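Local coordinates for MAGE domain-containing protein (Xenopus laevis, PDB 7DG2) that probably acts as the Nse3-type MAGE subunit of the Smc5/6 complex, joining Nse1 in a dimer that shapes Nse4, at residues Val104-Ile109 / Ala120-Leu125; Gln153-Asn159 / Glu170-Arg176. Residues are numbered along the deposited sequence.

Contact 1. Residues Val104-Ile109 / Ala120-Leu125; sequences VILSLI and AIWEML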
loop_
_atom_site.group_PDB
_atom_site.type_symbol
_atom_site.label_atom_id
_atom_site.label_comp_id
_atom_site.label_asym_id
_atom_site.label_seq_id
_atom_site.Cartn_x
_atom_site.Cartn_y
_atom_site.Cartn_z
ATOM N N VAL B 104 -13.951 0.205 -16.085
ATOM C CA VAL B 104 -14.787 -0.364 -17.139
ATOM C C VAL B 104 -16.251 -0.351 -16.714
ATOM O O VAL B 104 -17.144 -0.025 -17.509
ATOM C CB VAL B 104 -14.295 -1.783 -17.474
ATOM C CG1 VAL B 104 -15.298 -2.506 -18.354
ATOM C CG2 VAL B 104 -12.939 -1.716 -18.144
ATOM N N ILE B 105 -16.515 -0.676 -15.447
ATOM C CA ILE B 105 -17.885 -0.669 -14.931
ATOM C C ILE B 105 -18.424 0.759 -14.850
ATOM O O ILE B 105 -19.559 1.040 -15.262
ATOM C CB ILE B 105 -17.940 -1.376 -13.562
ATOM C CG1 ILE B 105 -17.579 -2.853 -13.712
ATOM C CG2 ILE B 105 -19.313 -1.219 -12.922
ATOM C CD1 ILE B 105 -17.407 -3.563 -12.363
ATOM N N LEU B 106 -17.626 1.687 -14.311
ATOM C CA LEU B 106 -18.064 3.083 -14.272
ATOM C C LEU B 106 -18.359 3.600 -15.673
ATOM O O LEU B 106 -19.266 4.416 -15.867
ATOM C CB LEU B 106 -16.998 3.966 -13.613
ATOM C CG LEU B 106 -16.727 3.746 -12.115
ATOM C CD1 LEU B 106 -15.537 4.597 -11.674
ATOM C CD2 LEU B 106 -17.945 4.105 -11.285
ATOM N N SER B 107 -17.563 3.164 -16.651
ATOM C CA SER B 107 -17.749 3.601 -18.029
ATOM C C SER B 107 -19.113 3.182 -18.552
ATOM O O SER B 107 -19.847 4.001 -19.114
ATOM C CB SER B 107 -16.642 3.038 -18.922
ATOM O OG SER B 107 -15.376 3.611 -18.605
ATOM N N LEU B 108 -19.471 1.908 -18.370
ATOM C CA LEU B 108 -20.761 1.431 -18.867
ATOM C C LEU B 108 -21.903 2.199 -18.218
ATOM O O LEU B 108 -22.827 2.663 -18.897
ATOM C CB LEU B 108 -20.901 -0.073 -18.618
ATOM C CG LEU B 108 -22.230 -0.659 -19.130
ATOM C CD1 LEU B 108 -22.301 -0.538 -20.639
ATOM C CD2 LEU B 108 -22.433 -2.115 -18.688
ATOM N N ILE B 109 -21.833 2.371 -16.901
ATOM C CA ILE B 109 -22.892 3.066 -16.178
ATOM C C ILE B 109 -23.070 4.475 -16.721
ATOM O O ILE B 109 -24.177 4.891 -17.073
ATOM C CB ILE B 109 -22.581 3.082 -14.673
ATOM C CG1 ILE B 109 -22.589 1.666 -14.096
ATOM C CG2 ILE B 109 -23.543 4.025 -13.941
ATOM C CD1 ILE B 109 -22.055 1.615 -12.668
ATOM N N ALA B 120 -26.647 -6.254 -17.388
ATOM C CA ALA B 120 -25.856 -5.617 -18.433
ATOM C C ALA B 120 -24.377 -5.581 -18.074
ATOM O O ALA B 120 -23.523 -5.712 -18.953
ATOM C CB ALA B 120 -26.375 -4.205 -18.696
ATOM N N ILE B 121 -24.057 -5.411 -16.791
ATOM C CA ILE B 121 -22.659 -5.362 -16.383
ATOM C C ILE B 121 -22.000 -6.730 -16.548
ATOM O O ILE B 121 -20.896 -6.841 -17.093
ATOM C CB ILE B 121 -22.548 -4.822 -14.944
ATOM C CG1 ILE B 121 -22.791 -3.311 -14.967
ATOM C CG2 ILE B 121 -21.204 -5.193 -14.320
ATOM C CD1 ILE B 121 -22.587 -2.624 -13.656
ATOM N N TRP B 122 -22.662 -7.801 -16.097
ATOM C CA TRP B 122 -22.043 -9.113 -16.270
ATOM C C TRP B 122 -21.991 -9.527 -17.735
ATOM O O TRP B 122 -21.060 -10.224 -18.146
ATOM C CB TRP B 122 -22.768 -10.169 -15.435
ATOM C CG TRP B 122 -22.635 -9.907 -13.983
ATOM C CD1 TRP B 122 -23.647 -9.657 -13.101
ATOM C CD2 TRP B 122 -21.414 -9.818 -13.232
ATOM N NE1 TRP B 122 -23.135 -9.438 -11.845
ATOM C CE2 TRP B 122 -21.768 -9.530 -11.897
ATOM C CE3 TRP B 122 -20.060 -9.963 -13.555
ATOM C CZ2 TRP B 122 -20.819 -9.390 -10.883
ATOM C CZ3 TRP B 122 -19.113 -9.818 -12.541
ATOM C CH2 TRP B 122 -19.501 -9.530 -11.224
ATOM N N GLU B 123 -22.963 -9.094 -18.537
ATOM C CA GLU B 123 -22.935 -9.396 -19.964
ATOM C C GLU B 123 -21.702 -8.783 -20.622
ATOM O O GLU B 123 -20.978 -9.455 -21.369
ATOM C CB GLU B 123 -24.226 -8.887 -20.603
ATOM C CG GLU B 123 -24.282 -8.930 -22.112
ATOM C CD GLU B 123 -25.632 -8.463 -22.632
ATOM O OE1 GLU B 123 -26.281 -9.228 -23.379
ATOM O OE2 GLU B 123 -26.057 -7.340 -22.273
ATOM N N MET B 124 -21.437 -7.508 -20.330
ATOM C CA MET B 124 -20.220 -6.860 -20.810
ATOM C C MET B 124 -18.974 -7.576 -20.297
ATOM O O MET B 124 -18.078 -7.917 -21.075
ATOM C CB MET B 124 -20.203 -5.386 -20.380
ATOM C CG MET B 124 -18.909 -4.639 -20.734
ATOM S SD MET B 124 -18.904 -2.897 -20.225
ATOM C CE MET B 124 -18.880 -3.090 -18.442
ATOM N N LEU B 125 -18.901 -7.813 -18.985
ATOM C CA LEU B 125 -17.685 -8.386 -18.414
ATOM C C LEU B 125 -17.413 -9.794 -18.933
ATOM O O LEU B 125 -16.254 -10.229 -18.959
ATOM C CB LEU B 125 -17.763 -8.388 -16.891
ATOM C CG LEU B 125 -17.764 -7.002 -16.243
ATOM C CD1 LEU B 125 -17.624 -7.116 -14.744
ATOM C CD2 LEU B 125 -16.644 -6.136 -16.827
#
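Met124 supplies one of the main bumps of this helix-helix contact. Its chi1 and chi2 are both t, and chi3 (p) then turns CE into a hollow on helix 94-111, where CE lies 3.6 Å from Val104 CG1, 3.6 Å from Leu108 CB and 4.4 Å from Ile105 CA. In return, Leu108 CD2 fills the hollow lined by Ala120 and Ile121, 3.9 Å from Ile121 CG1 and 3.8 Å from Ala120 O. Ile121 CD1 reaches back to Ile105 CG2 at 3.6 Å and Ile109 CG1 at 4.3 Å, and Leu125 CD2 abuts Val104 CG1 at 4.2 Å. No hydrogen bond crosses; the 354 Å² buried reflects apolar fit. The local axes approach to 10.6 Å at 126°, so long side chains span the gap. This pairs the first two helices of a winged-helix unit, consistent with the second such unit of a MAGE domain. Strand 169-173 covers Ile109 and Ile121 through Phe171, strand 156-160 meets Ile105 through Leu156, and Leu16 and Thr13 of the neighbouring Nse4 chain pack on Val104 and Met124.

Contact 2. Residues Gln153-Asn159 / Glu170-Arg176; sequences QKYLEYN and EFRWGQR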
loop_
_atom_site.group_PDB
_atom_site.type_symbol
_atom_site.label_atom_id
_atom_site.label_comp_id
_atom_site.label_asym_id
_atom_site.label_seq_id
_atom_site.Cartn_x
_atom_site.Cartn_y
_atom_site.Cartn_z
ATOM N N GLN B 153 -16.695 0.398 -0.388
ATOM C CA GLN B 153 -15.792 1.519 -0.636
ATOM C C GLN B 153 -16.516 2.742 -1.173
ATOM O O GLN B 153 -15.900 3.814 -1.275
ATOM C CB GLN B 153 -14.693 1.077 -1.606
ATOM C CG GLN B 153 -13.761 0.034 -0.994
ATOM C CD GLN B 153 -12.780 -0.548 -2.014
ATOM O OE1 GLN B 153 -13.089 -0.658 -3.205
ATOM N NE2 GLN B 153 -11.595 -0.921 -1.546
ATOM N N LYS B 154 -17.812 2.615 -1.499
ATOM C CA LYS B 154 -18.634 3.672 -2.088
ATOM C C LYS B 154 -18.190 4.056 -3.495
ATOM O O LYS B 154 -18.502 5.157 -3.960
ATOM C CB LYS B 154 -18.682 4.931 -1.216
ATOM C CG LYS B 154 -19.037 4.670 0.232
ATOM C CD LYS B 154 -20.390 4.044 0.365
ATOM C CE LYS B 154 -20.890 4.203 1.798
ATOM N NZ LYS B 154 -22.208 3.546 1.980
ATOM N N TYR B 155 -17.475 3.168 -4.193
ATOM C CA TYR B 155 -17.253 3.394 -5.619
ATOM C C TYR B 155 -18.520 3.152 -6.420
ATOM O O TYR B 155 -18.747 3.813 -7.433
ATOM C CB TYR B 155 -16.149 2.487 -6.152
ATOM C CG TYR B 155 -14.745 2.962 -5.871
ATOM C CD1 TYR B 155 -14.298 4.184 -6.355
ATOM C CD2 TYR B 155 -13.850 2.156 -5.170
ATOM C CE1 TYR B 155 -12.991 4.609 -6.129
ATOM C CE2 TYR B 155 -12.559 2.571 -4.926
ATOM C CZ TYR B 155 -12.133 3.785 -5.415
ATOM O OH TYR B 155 -10.842 4.187 -5.154
ATOM N N LEU B 156 -19.356 2.214 -5.982
ATOM C CA LEU B 156 -20.588 1.890 -6.679
ATOM C C LEU B 156 -21.742 1.847 -5.689
ATOM O O LEU B 156 -21.554 1.572 -4.501
ATOM C CB LEU B 156 -20.485 0.535 -7.382
ATOM C CG LEU B 156 -19.404 0.349 -8.453
ATOM C CD1 LEU B 156 -19.328 -1.106 -8.886
ATOM C CD2 LEU B 156 -19.654 1.264 -9.640
ATOM N N GLU B 157 -22.936 2.122 -6.201
ATOM C CA GLU B 157 -24.192 1.797 -5.534
ATOM C C GLU B 157 -24.778 0.543 -6.168
ATOM O O GLU B 157 -24.681 0.348 -7.382
ATOM C CB GLU B 157 -25.198 2.938 -5.658
ATOM C CG GLU B 157 -24.934 4.144 -4.800
ATOM C CD GLU B 157 -26.044 5.166 -4.938
ATOM O OE1 GLU B 157 -27.026 4.875 -5.662
ATOM O OE2 GLU B 157 -25.939 6.253 -4.330
ATOM N N TYR B 158 -25.410 -0.290 -5.340
ATOM C CA TYR B 158 -25.941 -1.592 -5.741
ATOM C C TYR B 158 -27.358 -1.640 -5.186
ATOM O O TYR B 158 -27.543 -1.946 -4.006
ATOM C CB TYR B 158 -25.079 -2.725 -5.189
ATOM C CG TYR B 158 -25.439 -4.125 -5.634
ATOM C CD1 TYR B 158 -25.466 -4.462 -6.976
ATOM C CD2 TYR B 158 -25.722 -5.125 -4.700
ATOM C CE1 TYR B 158 -25.764 -5.752 -7.390
ATOM C CE2 TYR B 158 -26.024 -6.419 -5.104
ATOM C CZ TYR B 158 -26.047 -6.727 -6.451
ATOM O OH TYR B 158 -26.347 -8.004 -6.875
ATOM N N ASN B 159 -28.342 -1.312 -6.023
ATOM C CA ASN B 159 -29.691 -1.002 -5.566
ATOM C C ASN B 159 -30.708 -1.965 -6.160
ATOM O O ASN B 159 -30.632 -2.312 -7.341
ATOM C CB ASN B 159 -30.073 0.431 -5.942
ATOM C CG ASN B 159 -29.113 1.462 -5.372
ATOM O OD1 ASN B 159 -28.641 1.323 -4.244
ATOM N ND2 ASN B 159 -28.819 2.505 -6.154
ATOM N N GLU B 170 -29.544 -3.011 -9.894
ATOM C CA GLU B 170 -28.919 -2.099 -10.839
ATOM C C GLU B 170 -27.819 -1.311 -10.137
ATOM O O GLU B 170 -27.808 -1.166 -8.912
ATOM C CB GLU B 170 -29.940 -1.142 -11.461
ATOM C CG GLU B 170 -30.673 -0.291 -10.446
ATOM C CD GLU B 170 -31.909 0.363 -11.029
ATOM O OE1 GLU B 170 -32.233 0.081 -12.203
ATOM O OE2 GLU B 170 -32.549 1.158 -10.312
ATOM N N PHE B 171 -26.892 -0.795 -10.937
ATOM C CA PHE B 171 -25.709 -0.116 -10.434
ATOM C C PHE B 171 -25.729 1.359 -10.804
ATOM O O PHE B 171 -26.137 1.729 -11.910
ATOM C CB PHE B 171 -24.443 -0.735 -11.014
ATOM C CG PHE B 171 -24.058 -2.053 -10.425
ATOM C CD1 PHE B 171 -23.264 -2.112 -9.288
ATOM C CD2 PHE B 171 -24.412 -3.240 -11.053
ATOM C CE1 PHE B 171 -22.853 -3.328 -8.778
ATOM C CE2 PHE B 171 -24.000 -4.457 -10.551
ATOM C CZ PHE B 171 -23.232 -4.503 -9.410
ATOM N N ARG B 172 -25.255 2.199 -9.882
ATOM C CA ARG B 172 -24.944 3.595 -10.160
ATOM C C ARG B 172 -23.543 3.880 -9.633
ATOM O O ARG B 172 -22.978 3.089 -8.874
ATOM C CB ARG B 172 -25.955 4.546 -9.498
ATOM C CG ARG B 172 -27.419 4.227 -9.784
ATOM C CD ARG B 172 -28.335 5.281 -9.163
ATOM N NE ARG B 172 -28.044 6.613 -9.689
ATOM C CZ ARG B 172 -28.603 7.120 -10.785
ATOM N NH1 ARG B 172 -29.485 6.398 -11.466
ATOM N NH2 ARG B 172 -28.281 8.341 -11.205
ATOM N N TRP B 173 -22.983 5.025 -10.029
ATOM C CA TRP B 173 -21.762 5.495 -9.380
ATOM C C TRP B 173 -22.017 5.758 -7.902
ATOM O O TRP B 173 -23.055 6.317 -7.526
ATOM C CB TRP B 173 -21.262 6.797 -10.008
ATOM C CG TRP B 173 -20.629 6.703 -11.353
ATOM C CD1 TRP B 173 -20.820 5.744 -12.300
ATOM C CD2 TRP B 173 -19.706 7.647 -11.909
ATOM N NE1 TRP B 173 -20.061 6.031 -13.421
ATOM C CE2 TRP B 173 -19.367 7.194 -13.200
ATOM C CE3 TRP B 173 -19.127 8.831 -11.432
ATOM C CZ2 TRP B 173 -18.468 7.879 -14.023
ATOM C CZ3 TRP B 173 -18.231 9.515 -12.256
ATOM C CH2 TRP B 173 -17.918 9.037 -13.538
ATOM N N GLY B 174 -21.035 5.381 -7.058
ATOM C CA GLY B 174 -21.055 5.746 -5.658
ATOM C C GLY B 174 -20.388 7.094 -5.376
ATOM O O GLY B 174 -19.739 7.686 -6.237
ATOM N N GLN B 175 -20.551 7.547 -4.128
ATOM C CA GLN B 175 -20.037 8.847 -3.716
ATOM C C GLN B 175 -18.523 8.940 -3.879
ATOM O O GLN B 175 -17.994 10.010 -4.207
ATOM C CB GLN B 175 -20.434 9.113 -2.261
ATOM C CG GLN B 175 -21.950 9.294 -2.023
ATOM C CD GLN B 175 -22.366 8.978 -0.581
ATOM O OE1 GLN B 175 -21.776 8.111 0.077
ATOM N NE2 GLN B 175 -23.389 9.681 -0.088
ATOM N N ARG B 176 -17.803 7.839 -3.655
ATOM C CA ARG B 176 -16.350 7.909 -3.818
ATOM C C ARG B 176 -15.960 8.131 -5.278
ATOM O O ARG B 176 -15.000 8.858 -5.558
ATOM C CB ARG B 176 -15.683 6.652 -3.259
ATOM C CG ARG B 176 -14.159 6.695 -3.410
ATOM C CD ARG B 176 -13.490 5.432 -2.893
ATOM N NE ARG B 176 -13.494 5.300 -1.442
ATOM C CZ ARG B 176 -12.623 5.876 -0.615
ATOM N NH1 ARG B 176 -11.663 6.658 -1.085
ATOM N NH2 ARG B 176 -12.721 5.660 0.693
HETATM O O HOH W 1 -30.680 2.856 -8.533
#
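Arg176, with 100 Å² covered, clamps the turn ahead of strand 156-159. Its NE donates to Gln153 O (2.8 Å), its backbone N to Lys154 O (2.8 Å), and its CD sits over the Tyr155 ring face, 3.4 Å from the centroid, a CH-pi contact. Lys154, at positive phi, ends the preceding helix in a Schellman motif, while Gly174 N-caps the next and bonds through N to Tyr155 O (2.8 Å). A CB on Gly174 would clash, lying only 2.1 Å from Lys154 O. Glu180 completes this corner, salt-bridged to Arg176 and hydrogen-bonded to Tyr155 OH, which is also hydrogen-bonded to Arg64 of the neighbouring Nse4 chain. Beyond it the strands form the antiparallel wing hairpin of a winged-helix fold. Glu157 (78 Å²) and Arg172 are a hydrogen-bonded pair: Glu157 N to Arg172 O is 2.8 Å, Arg172 N to Glu157 O 3.2 Å. Glu157 OE1 accepts from Asn159 ND2 (3.0 Å) but stays 4.5 Å from Arg172 NE, beyond a salt bridge. Phe171 (76 Å²) lies on the other sheet face with Tyr158, its non-hydrogen-bonded partner; Tyr158 CD1 sits over the Phe171 ring, 3.3 Å from CZ, and Leu156 CD1 is 4.1 Å from Phe171 CD1.

Overall arrangement
Along the chain contact 1 closes before contact 2 opens; in space their centres lie about 13 Å apart, both within the MAGE homology domain. Helix 94-111, strand 116-117, helix 118-127, helix 142-152 and the hairpin 156-160/169-173 follow one another in winged-helix order; strand 116-117, between the segments of contact 1, pairs with strand 169-173 of contact 2. The two contacts also touch directly: Leu106 O and Trp173 NE1 are 3.0 Å apart, a probable hydrogen bond, Ile121 CD1 is 3.2 Å from Phe171 CD2, and Leu106 CD2 is 3.7 Å from Leu156 CD2. Helix pair and hairpin therefore share one apolar interior, and residues of both contacts meet the Nse4 chain.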